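Local structure of putative alpha-ketoglutarate-dependent taurine dioxygenase (Burkholderia xenovorans, 5HSX) at residues 203-208 with 304-309; 210-215 with 267-272. The protein is probably an Fe(2+)- and 2-oxoglutarate-dependent dioxygenase of the TfdA family, which includes the taurine dioxygenases. All blocks are in the same frame, centred on the assembly; numbering follows the deposited sequence.

Interaction 1: residues 203-208 with 304-309; sequences EHPLVR and TQSVAI
Glu203 and Val307 form an antiparallel hydrogen-bonded pair in which each backbone both gives and receives. Glu203 N donates to Val307 O at 2.9 Å, and Val307 N returns a bond of 2.9 Å to Glu203 O, so strand 307-310 is joined to strand 200-209 of the antiparallel sheet. A bent, weak CA-H...O contact from Ser306 CA to Glu203 O (3.2 Å) accompanies the pair.

One residue along, the side chains make a short hydrogen bond, 2.6 Å between Ser306 OG and His204 ND1, with OG at the edge of the ring near its plane. Pro205 CD also packs against the hydroxyl, 3.3 Å from Ser306 OG, which makes a weak bond to Pro298 O. The His204 ring packs edge-to-face with His177.

Apolar contact comes from Ile309 CD1, within 4.1 Å of Glu203 CB. The Glu203 side chain, CG anti to the backbone N (chi1 -177°) and extended beyond, runs away from this methyl to a salt bridge between OE2 and Arg174, whose guanidinium also binds the carbonyls of Thr304 and Gln305.

Between the two segments the directional bonds are polar: two from the backbone and one from the side chains, in which the buried Ser306 hydroxyl and His204 ND1 satisfy each other.

Interaction 2: residues 210-215 with 267-272; sequences HPETGE and DNRATA
His210 and Asp267 meet tip to tip in the buried half of the contact. His210 NE2 donates to Asp267 OD2 at 2.8 Å in an almost straight bond (178°), in the ring plane and on the syn side of the carboxylate, whose plane is turned 75° from the ring. At the other ring nitrogen, His210 ND1 accepts from Glu212 N, in the ring plane, and from Thr213 N, well out of it; with NE2 as donor, these bonds fix the ring's rotation.

Arg269 crosses the histidine at about a right angle. His210 CE1 sits over one guanidinium face, toward the rim, 3.2 Å from NH2, while Arg269 CD lies above one ring face and Thr213 CG2 above the opposite one. The bend at chi3 (-63°) turns NE back toward Asp267, which is gripped side-on: NE reaches OD1 at 2.9 Å and NH2 reaches OD2 from above the carboxylate plane. Asp267 OD1 also accepts from Arg269 N, an Asx turn within the type I beta turn 267-270 that links strand 263-267 of the seven-stranded mixed sheet to strand 271-274 of the four-stranded antiparallel sheet in this cupin-clan fold. Leu55 of helix 44-57 packs against His210, Asp267 and Arg269.

Toward solvent this packing gives way to charge pairing. Exposed Pro211 only brushes the arginine, CG lying 3.6 Å from NH1. Exposed Glu212 is held end-on through OE2, which takes Arg269 NH2 (2.9 Å) from above the carboxylate plane and NH1 (3.1 Å) on its anti lone pair; OE2 lies in the guanidinium plane and is also salt-bridged to Arg51.

The centres of the two interactions lie 14 Å apart, and strand 200-209 connects them: interaction 1 uses its 203-208 portion, and 210-215 is the loop that follows, before strand 216-218. In chain order, 203-208 and 210-215 come first, then 267-272, and finally 304-309, so interaction 2 falls between the two halves of interaction 1. The contacts touch directly where Arg208 NH1 packs 3.6 Å from Arg269 CG. Interaction 1 is structural packing nearer the periphery, adding a late strand to the five-stranded sheet. Interaction 2 joins that sheet to the turn entering strand 271-274, which carries His273, a ligand of the observed sodium ion; iron there is expected only from the family.

Interaction 1: residues 203-208 with 304-309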
ATOM      1  N   GLU B 203     -15.476 -24.297  -8.273  1.00 22.81           N
ATOM      2  CA  GLU B 203     -14.141 -24.839  -8.072  1.00 21.05           C
ATOM      3  C   GLU B 203     -13.221 -24.280  -9.155  1.00 19.40           C
ATOM      4  O   GLU B 203     -13.461 -24.500 -10.344  1.00 23.81           O
ATOM      5  CB  GLU B 203     -14.150 -26.370  -8.112  1.00 20.51           C
ATOM      6  CG  GLU B 203     -12.765 -26.974  -7.834  1.00 20.04           C
ATOM      7  CD  GLU B 203     -12.752 -28.491  -7.989  1.00 28.03           C
ATOM      8  OE1 GLU B 203     -13.508 -29.178  -7.270  1.00 34.57           O
ATOM      9  OE2 GLU B 203     -11.989 -28.983  -8.837  1.00 29.79           O
ATOM     10  N   HIS B 204     -12.172 -23.570  -8.739  1.00 19.15           N
ATOM     11  CA  HIS B 204     -11.180 -22.977  -9.634  1.00 19.59           C
ATOM     12  C   HIS B 204      -9.812 -23.599  -9.402  1.00 20.21           C
ATOM     13  O   HIS B 204      -9.526 -24.077  -8.297  1.00 18.31           O
ATOM     14  CB  HIS B 204     -11.056 -21.462  -9.404  1.00 18.38           C
ATOM     15  CG  HIS B 204     -12.178 -20.661  -9.974  1.00 18.81           C
ATOM     16  ND1 HIS B 204     -12.485 -20.652 -11.318  1.00 20.23           N
ATOM     17  CD2 HIS B 204     -13.053 -19.811  -9.381  1.00 19.34           C
ATOM     18  CE1 HIS B 204     -13.509 -19.839 -11.528  1.00 23.03           C
ATOM     19  NE2 HIS B 204     -13.867 -19.311 -10.369  1.00 20.41           N
ATOM     20  N   PRO B 205      -8.930 -23.578 -10.405  1.00 18.73           N
ATOM     21  CA  PRO B 205      -7.524 -23.889 -10.134  1.00 20.37           C
ATOM     22  C   PRO B 205      -6.938 -22.848  -9.199  1.00 17.37           C
ATOM     23  O   PRO B 205      -7.294 -21.667  -9.255  1.00 18.51           O
ATOM     24  CB  PRO B 205      -6.871 -23.822 -11.520  1.00 20.93           C
ATOM     25  CG  PRO B 205      -7.711 -22.814 -12.252  1.00 21.77           C
ATOM     26  CD  PRO B 205      -9.125 -23.070 -11.779  1.00 18.34           C
ATOM     27  N   LEU B 206      -6.039 -23.288  -8.320  1.00 16.00           N
ATOM     28  CA  LEU B 206      -5.315 -22.301  -7.530  1.00 17.27           C
ATOM     29  C   LEU B 206      -4.304 -21.543  -8.380  1.00 20.32           C
ATOM     30  O   LEU B 206      -3.915 -20.433  -8.016  1.00 19.37           O
ATOM     31  CB  LEU B 206      -4.602 -22.975  -6.351  1.00 16.61           C
ATOM     32  CG  LEU B 206      -5.000 -22.549  -4.946  1.00 32.81           C
ATOM     33  CD1 LEU B 206      -6.492 -22.758  -4.727  1.00 28.10           C
ATOM     34  CD2 LEU B 206      -4.166 -23.339  -3.933  1.00 26.99           C
ATOM     35  N   VAL B 207      -3.868 -22.125  -9.498  1.00 16.17           N
ATOM     36  CA  VAL B 207      -2.964 -21.473 -10.433  1.00 15.32           C
ATOM     37  C   VAL B 207      -3.690 -21.344 -11.767  1.00 19.83           C
ATOM     38  O   VAL B 207      -4.042 -22.355 -12.392  1.00 19.23           O
ATOM     39  CB  VAL B 207      -1.652 -22.256 -10.594  1.00 18.26           C
ATOM     40  CG1 VAL B 207      -0.752 -21.580 -11.612  1.00 19.45           C
ATOM     41  CG2 VAL B 207      -0.954 -22.392  -9.244  1.00 17.39           C
ATOM     42  N   ARG B 208      -3.938 -20.106 -12.197  1.00 17.31           N
ATOM     43  CA  ARG B 208      -4.661 -19.871 -13.444  1.00 18.64           C
ATOM     44  C   ARG B 208      -3.683 -19.545 -14.564  1.00 17.27           C
ATOM     45  O   ARG B 208      -2.898 -18.596 -14.452  1.00 19.74           O
ATOM     46  CB  ARG B 208      -5.677 -18.732 -13.308  1.00 18.91           C
ATOM     47  CG  ARG B 208      -6.408 -18.512 -14.638  1.00 18.59           C
ATOM     48  CD  ARG B 208      -7.517 -17.438 -14.595  1.00 19.76           C
ATOM     49  NE  ARG B 208      -8.187 -17.433 -15.901  1.00 20.92           N
ATOM     50  CZ  ARG B 208      -9.255 -16.704 -16.220  1.00 22.63           C
ATOM     51  NH1 ARG B 208      -9.807 -15.897 -15.322  1.00 22.40           N
ATOM     52  NH2 ARG B 208      -9.765 -16.786 -17.447  1.00 22.07           N
ATOM     53  N   THR B 304      -7.195 -28.601 -16.609  1.00 28.91           N
ATOM     54  CA  THR B 304      -8.528 -28.786 -16.044  1.00 33.77           C
ATOM     55  C   THR B 304      -9.236 -27.439 -15.926  1.00 28.35           C
ATOM     56  O   THR B 304      -8.734 -26.525 -15.262  1.00 29.44           O
ATOM     57  CB  THR B 304      -8.446 -29.457 -14.672  1.00 39.52           C
ATOM     58  OG1 THR B 304      -7.641 -30.636 -14.759  1.00 44.01           O
ATOM     59  CG2 THR B 304      -9.847 -29.851 -14.196  1.00 38.53           C
ATOM     60  N   GLN B 305     -10.405 -27.328 -16.556  1.00 23.93           N
ATOM     61  CA  GLN B 305     -11.227 -26.130 -16.432  1.00 22.40           C
ATOM     62  C   GLN B 305     -11.892 -26.069 -15.069  1.00 24.93           C
ATOM     63  O   GLN B 305     -12.134 -27.096 -14.429  1.00 22.45           O
ATOM     64  CB  GLN B 305     -12.341 -26.120 -17.479  1.00 27.07           C
ATOM     65  CG  GLN B 305     -11.932 -25.793 -18.875  1.00 32.79           C
ATOM     66  CD  GLN B 305     -13.132 -25.797 -19.803  1.00 37.34           C
ATOM     67  OE1 GLN B 305     -13.840 -26.799 -19.914  1.00 44.80           O
ATOM     68  NE2 GLN B 305     -13.382 -24.672 -20.450  1.00 38.98           N
ATOM     69  N   SER B 306     -12.225 -24.843 -14.654  1.00 22.58           N
ATOM     70  CA  SER B 306     -13.080 -24.599 -13.501  1.00 23.63           C
ATOM     71  C   SER B 306     -14.433 -25.293 -13.672  1.00 23.47           C
ATOM     72  O   SER B 306     -14.886 -25.572 -14.787  1.00 24.68           O
ATOM     73  CB  SER B 306     -13.286 -23.092 -13.309  1.00 24.22           C
ATOM     74  OG  SER B 306     -12.036 -22.422 -13.221  1.00 22.60           O
ATOM     75  N   VAL B 307     -15.083 -25.579 -12.544  1.00 28.70           N
ATOM     76  CA  VAL B 307     -16.338 -26.319 -12.521  1.00 30.11           C
ATOM     77  C   VAL B 307     -17.331 -25.565 -11.650  1.00 31.58           C
ATOM     78  O   VAL B 307     -17.051 -25.293 -10.482  1.00 30.88           O
ATOM     79  CB  VAL B 307     -16.156 -27.755 -11.987  1.00 33.71           C
ATOM     80  CG1 VAL B 307     -17.500 -28.488 -11.962  1.00 39.50           C
ATOM     81  CG2 VAL B 307     -15.147 -28.510 -12.822  1.00 41.32           C
ATOM     82  N   ALA B 308     -18.496 -25.250 -12.214  1.00 34.04           N
ATOM     83  CA  ALA B 308     -19.576 -24.691 -11.413  1.00 35.90           C
ATOM     84  C   ALA B 308     -20.161 -25.760 -10.499  1.00 42.05           C
ATOM     85  O   ALA B 308     -20.443 -26.880 -10.937  1.00 36.92           O
ATOM     86  CB  ALA B 308     -20.668 -24.121 -12.316  1.00 38.86           C
ATOM     87  N   ILE B 309     -20.362 -25.411  -9.234  1.00 36.75           N
ATOM     88  CA  ILE B 309     -20.976 -26.298  -8.254  1.00 38.01           C
ATOM     89  C   ILE B 309     -22.394 -25.850  -7.906  1.00 44.30           C
ATOM     90  O   ILE B 309     -23.325 -26.659  -7.889  1.00 49.72           O
ATOM     91  CB  ILE B 309     -20.100 -26.406  -6.986  1.00 36.58           C
ATOM     92  CG1 ILE B 309     -18.710 -26.930  -7.354  1.00 37.93           C
ATOM     93  CG2 ILE B 309     -20.774 -27.285  -5.940  1.00 39.24           C
ATOM     94  CD1 ILE B 309     -17.744 -26.862  -6.226  1.00 41.47           C
TER

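Interaction 2: residues 210-215 with 267-272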
ATOM      1  N   HIS B 210      -2.824 -17.850 -17.830  1.00 21.91           N
ATOM      2  CA  HIS B 210      -3.378 -16.693 -18.531  1.00 22.86           C
ATOM      3  C   HIS B 210      -3.628 -17.029 -20.000  1.00 26.26           C
ATOM      4  O   HIS B 210      -2.712 -17.491 -20.696  1.00 25.16           O
ATOM      5  CB  HIS B 210      -2.426 -15.502 -18.397  1.00 20.31           C
ATOM      6  CG  HIS B 210      -3.037 -14.192 -18.779  1.00 19.04           C
ATOM      7  ND1 HIS B 210      -3.368 -13.874 -20.076  1.00 23.35           N
ATOM      8  CD2 HIS B 210      -3.365 -13.109 -18.027  1.00 20.36           C
ATOM      9  CE1 HIS B 210      -3.886 -12.658 -20.109  1.00 20.42           C
ATOM     10  NE2 HIS B 210      -3.885 -12.167 -18.881  1.00 20.84           N
ATOM     11  N   PRO B 211      -4.846 -16.816 -20.514  1.00 22.08           N
ATOM     12  CA  PRO B 211      -5.152 -17.282 -21.880  1.00 23.01           C
ATOM     13  C   PRO B 211      -4.501 -16.473 -22.997  1.00 29.76           C
ATOM     14  O   PRO B 211      -4.488 -16.949 -24.139  1.00 31.34           O
ATOM     15  CB  PRO B 211      -6.684 -17.188 -21.955  1.00 30.17           C
ATOM     16  CG  PRO B 211      -7.054 -16.185 -20.942  1.00 24.41           C
ATOM     17  CD  PRO B 211      -6.041 -16.302 -19.820  1.00 25.50           C
ATOM     18  N   GLU B 212      -3.979 -15.278 -22.730  1.00 26.60           N
ATOM     19  CA  GLU B 212      -3.309 -14.507 -23.772  1.00 26.75           C
ATOM     20  C   GLU B 212      -1.791 -14.507 -23.641  1.00 29.83           C
ATOM     21  O   GLU B 212      -1.096 -14.428 -24.654  1.00 29.00           O
ATOM     22  CB  GLU B 212      -3.811 -13.059 -23.781  1.00 30.38           C
ATOM     23  CG  GLU B 212      -5.272 -12.908 -24.175  1.00 35.16           C
ATOM     24  CD  GLU B 212      -5.695 -11.450 -24.315  1.00 35.44           C
ATOM     25  OE1 GLU B 212      -5.258 -10.776 -25.276  1.00 34.26           O
ATOM     26  OE2 GLU B 212      -6.462 -10.974 -23.456  1.00 30.96           O
ATOM     27  N   THR B 213      -1.250 -14.588 -22.427  1.00 26.82           N
ATOM     28  CA  THR B 213       0.195 -14.536 -22.252  1.00 28.99           C
ATOM     29  C   THR B 213       0.815 -15.871 -21.881  1.00 26.36           C
ATOM     30  O   THR B 213       2.038 -16.018 -21.994  1.00 28.59           O
ATOM     31  CB  THR B 213       0.575 -13.525 -21.160  1.00 23.44           C
ATOM     32  OG1 THR B 213       0.175 -14.047 -19.890  1.00 24.17           O
ATOM     33  CG2 THR B 213      -0.111 -12.178 -21.398  1.00 25.59           C
ATOM     34  N   GLY B 214       0.014 -16.838 -21.432  1.00 25.09           N
ATOM     35  CA  GLY B 214       0.542 -18.102 -20.973  1.00 24.93           C
ATOM     36  C   GLY B 214       1.162 -18.060 -19.595  1.00 25.68           C
ATOM     37  O   GLY B 214       1.646 -19.096 -19.121  1.00 22.51           O
ATOM     38  N   GLU B 215       1.165 -16.901 -18.937  1.00 19.40           N
ATOM     39  CA  GLU B 215       1.716 -16.800 -17.594  1.00 19.15           C
ATOM     40  C   GLU B 215       0.801 -17.488 -16.586  1.00 23.38           C
ATOM     41  O   GLU B 215      -0.393 -17.680 -16.819  1.00 27.60           O
ATOM     42  CB  GLU B 215       1.906 -15.336 -17.201  1.00 21.45           C
ATOM     43  CG  GLU B 215       2.874 -14.565 -18.091  1.00 20.80           C
ATOM     44  CD  GLU B 215       2.714 -13.063 -17.958  1.00 24.99           C
ATOM     45  OE1 GLU B 215       1.603 -12.550 -18.214  1.00 24.77           O
ATOM     46  OE2 GLU B 215       3.696 -12.389 -17.576  1.00 26.57           O
ATOM     47  N   ASP B 267      -6.685  -6.109 -15.494  1.00 16.96           N
ATOM     48  CA  ASP B 267      -6.801  -7.479 -15.991  1.00 19.88           C
ATOM     49  C   ASP B 267      -7.059  -8.379 -14.786  1.00 18.83           C
ATOM     50  O   ASP B 267      -6.141  -8.693 -14.025  1.00 17.98           O
ATOM     51  CB  ASP B 267      -5.528  -7.883 -16.737  1.00 18.08           C
ATOM     52  CG  ASP B 267      -5.623  -9.270 -17.364  1.00 19.98           C
ATOM     53  OD1 ASP B 267      -6.566 -10.023 -17.033  1.00 22.45           O
ATOM     54  OD2 ASP B 267      -4.738  -9.614 -18.174  1.00 22.79           O
ATOM     55  N   ASN B 268      -8.317  -8.802 -14.620  1.00 20.17           N
ATOM     56  CA  ASN B 268      -8.714  -9.669 -13.513  1.00 23.22           C
ATOM     57  C   ASN B 268      -8.109 -11.062 -13.585  1.00 25.89           C
ATOM     58  O   ASN B 268      -8.201 -11.810 -12.608  1.00 25.44           O
ATOM     59  CB  ASN B 268     -10.228  -9.826 -13.482  1.00 25.02           C
ATOM     60  CG  ASN B 268     -10.923  -8.623 -12.944  1.00 32.83           C
ATOM     61  OD1 ASN B 268     -10.622  -8.158 -11.838  1.00 31.85           O
ATOM     62  ND2 ASN B 268     -11.874  -8.100 -13.715  1.00 32.03           N
ATOM     63  N   ARG B 269      -7.539 -11.456 -14.712  1.00 19.57           N
ATOM     64  CA  ARG B 269      -6.905 -12.758 -14.751  1.00 17.87           C
ATOM     65  C   ARG B 269      -5.536 -12.759 -14.093  1.00 20.19           C
ATOM     66  O   ARG B 269      -4.986 -13.840 -13.851  1.00 24.06           O
ATOM     67  CB  ARG B 269      -6.807 -13.227 -16.204  1.00 18.34           C
ATOM     68  CG  ARG B 269      -8.162 -13.160 -16.897  1.00 20.02           C
ATOM     69  CD  ARG B 269      -8.033 -13.231 -18.392  1.00 26.19           C
ATOM     70  NE  ARG B 269      -7.296 -12.088 -18.911  1.00 21.07           N
ATOM     71  CZ  ARG B 269      -7.145 -11.829 -20.209  1.00 25.30           C
ATOM     72  NH1 ARG B 269      -7.703 -12.619 -21.122  1.00 23.64           N
ATOM     73  NH2 ARG B 269      -6.442 -10.773 -20.591  1.00 26.76           N
ATOM     74  N   ALA B 270      -4.987 -11.578 -13.779  1.00 21.35           N
ATOM     75  CA  ALA B 270      -3.642 -11.463 -13.237  1.00 17.69           C
ATOM     76  C   ALA B 270      -3.561 -10.568 -12.007  1.00 19.41           C
ATOM     77  O   ALA B 270      -2.450 -10.265 -11.562  1.00 18.76           O
ATOM     78  CB  ALA B 270      -2.676 -10.932 -14.304  1.00 19.57           C
ATOM     79  N   THR B 271      -4.693 -10.130 -11.451  1.00 15.96           N
ATOM     80  CA  THR B 271      -4.657  -9.188 -10.338  1.00 16.82           C
ATOM     81  C   THR B 271      -5.706  -9.549  -9.306  1.00 18.85           C
ATOM     82  O   THR B 271      -6.711 -10.208  -9.599  1.00 17.10           O
ATOM     83  CB  THR B 271      -4.913  -7.726 -10.768  1.00 16.49           C
ATOM     84  OG1 THR B 271      -6.221  -7.614 -11.364  1.00 18.97           O
ATOM     85  CG2 THR B 271      -3.843  -7.239 -11.750  1.00 18.83           C
ATOM     86  N   ALA B 272      -5.464  -9.082  -8.088  1.00 17.30           N
ATOM     87  CA  ALA B 272      -6.524  -8.814  -7.132  1.00 20.61           C
ATOM     88  C   ALA B 272      -6.427  -7.346  -6.749  1.00 16.93           C
ATOM     89  O   ALA B 272      -5.410  -6.690  -7.001  1.00 18.44           O
ATOM     90  CB  ALA B 272      -6.428  -9.701  -5.878  1.00 15.53           C
TER